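Side-chain contact in Trp Repressor Binding Protein (Bacillus subtilis, PDB 1RLI), which is a putative NAD(P)H-dependent oxidoreductase of the SsuE family, which probably uses FMN as its cofactor: residues K25-G29 and F30-H34. Sequence-based numbering, arbitrary orientation.
Sequences KAVQG and FDAEH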
loop_
_atom_site.group_PDB
_atom_site.type_symbol
_atom_site.label_atom_id
_atom_site.label_comp_id
_atom_site.label_asym_id
_atom_site.label_seq_id
_atom_site.Cartn_x
_atom_site.Cartn_y
_atom_site.Cartn_z
ATOM N N LYS D 25 -20.610 18.247 -2.103
ATOM C CA LYS D 25 -21.365 17.440 -1.146
ATOM C C LYS D 25 -20.670 17.495 0.214
ATOM O O LYS D 25 -21.323 17.546 1.265
ATOM C CB LYS D 25 -21.437 15.977 -1.608
ATOM C CG LYS D 25 -22.049 15.777 -2.988
ATOM C CD LYS D 25 -23.558 15.964 -2.988
ATOM C CE LYS D 25 -24.250 14.825 -2.253
ATOM N NZ LYS D 25 -25.733 14.866 -2.398
ATOM N N ALA D 26 -19.338 17.489 0.191
ATOM C CA ALA D 26 -18.570 17.526 1.423
ATOM C C ALA D 26 -18.614 18.875 2.143
ATOM O O ALA D 26 -18.711 18.914 3.370
ATOM C CB ALA D 26 -17.105 17.121 1.145
ATOM N N VAL D 27 -18.558 19.972 1.392
ATOM C CA VAL D 27 -18.552 21.309 1.990
ATOM C C VAL D 27 -19.842 22.104 1.810
ATOM O O VAL D 27 -19.838 23.328 1.983
ATOM C CB VAL D 27 -17.404 22.183 1.421
ATOM C CG1 VAL D 27 -16.060 21.519 1.673
ATOM C CG2 VAL D 27 -17.619 22.417 -0.063
ATOM N N GLN D 28 -20.929 21.424 1.456
ATOM C CA GLN D 28 -22.219 22.086 1.251
ATOM C C GLN D 28 -22.604 23.009 2.416
ATOM O O GLN D 28 -22.558 22.608 3.581
ATOM C CB GLN D 28 -23.305 21.029 1.052
ATOM C CG GLN D 28 -24.666 21.594 0.705
ATOM C CD GLN D 28 -25.695 20.508 0.465
ATOM O OE1 GLN D 28 -25.932 19.656 1.328
ATOM N NE2 GLN D 28 -26.314 20.530 -0.712
ATOM N N GLY D 29 -22.960 24.253 2.104
ATOM C CA GLY D 29 -23.368 25.182 3.147
ATOM C C GLY D 29 -22.283 26.059 3.737
ATOM O O GLY D 29 -22.533 27.211 4.099
ATOM N N PHE D 30 -21.073 25.521 3.846
ATOM C CA PHE D 30 -19.954 26.286 4.389
ATOM C C PHE D 30 -19.515 27.404 3.461
ATOM O O PHE D 30 -19.769 27.368 2.264
ATOM C CB PHE D 30 -18.759 25.368 4.638
ATOM C CG PHE D 30 -18.894 24.524 5.855
ATOM C CD1 PHE D 30 -19.103 23.153 5.750
ATOM C CD2 PHE D 30 -18.782 25.094 7.118
ATOM C CE1 PHE D 30 -19.191 22.358 6.895
ATOM C CE2 PHE D 30 -18.869 24.311 8.271
ATOM C CZ PHE D 30 -19.073 22.934 8.152
ATOM N N ASP D 31 -18.879 28.424 4.024
ATOM C CA ASP D 31 -18.365 29.507 3.203
ATOM C C ASP D 31 -16.924 29.059 2.992
ATOM O O ASP D 31 -15.999 29.633 3.558
ATOM C CB ASP D 31 -18.407 30.846 3.949
ATOM C CG ASP D 31 -17.824 31.990 3.122
ATOM O OD1 ASP D 31 -17.834 31.880 1.876
ATOM O OD2 ASP D 31 -17.362 32.997 3.707
ATOM N N ALA D 32 -16.753 28.018 2.185
ATOM C CA ALA D 32 -15.433 27.444 1.926
ATOM C C ALA D 32 -14.620 28.133 0.832
ATOM O O ALA D 32 -15.162 28.580 -0.174
ATOM C CB ALA D 32 -15.583 25.964 1.592
ATOM N N GLU D 33 -13.313 28.209 1.051
ATOM C CA GLU D 33 -12.392 28.807 0.090
ATOM C C GLU D 33 -12.268 27.799 -1.053
ATOM O O GLU D 33 -11.768 26.692 -0.852
ATOM C CB GLU D 33 -11.028 29.013 0.758
ATOM C CG GLU D 33 -10.112 29.963 0.039
ATOM C CD GLU D 33 -10.683 31.365 -0.030
ATOM O OE1 GLU D 33 -10.848 32.005 1.031
ATOM O OE2 GLU D 33 -10.973 31.815 -1.151
ATOM N N HIS D 34 -12.740 28.172 -2.238
ATOM C CA HIS D 34 -12.683 27.288 -3.397
ATOM C C HIS D 34 -11.483 27.598 -4.282
ATOM O O HIS D 34 -11.447 28.610 -4.980
ATOM C CB HIS D 34 -13.975 27.405 -4.207
ATOM C CG HIS D 34 -15.133 26.675 -3.601
ATOM N ND1 HIS D 34 -15.595 25.474 -4.095
ATOM C CD2 HIS D 34 -15.907 26.966 -2.527
ATOM C CE1 HIS D 34 -16.605 25.056 -3.351
ATOM N NE2 HIS D 34 -16.815 25.942 -2.395
HETATM O O HOH W 1 -18.828 25.891 -0.050
#
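Phe30 lays the edge of its ring against the backbone carbonyl of Val27. Phe30 CB comes first, 3.5 Å from Val27 O, and Phe30 CD1 follows at 3.8 Å from the same oxygen. With chi1 at -76°, CG stands anti to the carbonyl carbon and beside the backbone N, which brings the ring edge back toward Val27 O. The Phe30 side chain also touches Ile6 of strand 6-10. Val27 O accepts a hydrogen bond from Phe30 N, 3.1 Å long. The bond is bent, with 142° at the hydrogen. The donor is tilted 34° from the carbonyl plane. This bond closes a type II beta turn from Val27 to Phe30. Gly29 takes the positive phi that a type II turn asks of its third residue. The turn lies in the link between helix 18-27 and strand 33-41, in a beta-alpha-beta unit that starts with strand 6-10, part of the flavodoxin-like fold of this family. Beyond the turn, Val27 CB meets the methyl of Ala32, CB to CB 4.2 Å. The Val27 side chain also packs on Ile6 and Val8. Val27 CG2 lies obliquely to the His34 ring, 4.3 Å from His34 NE2. A water sits in the plane of that ring, at its edge, 3.1 Å from His34 NE2. The same water donates to Phe30 O at 2.9 Å and weakly to Val27 O. The water thus bridges Val27, Phe30 and His34. Asp31 is the centre of an inverse gamma turn, closed by a weak bond from Ala32 N to Phe30 O, just before strand 33-41. In that strand Glu33 forms a salt bridge with Arg68.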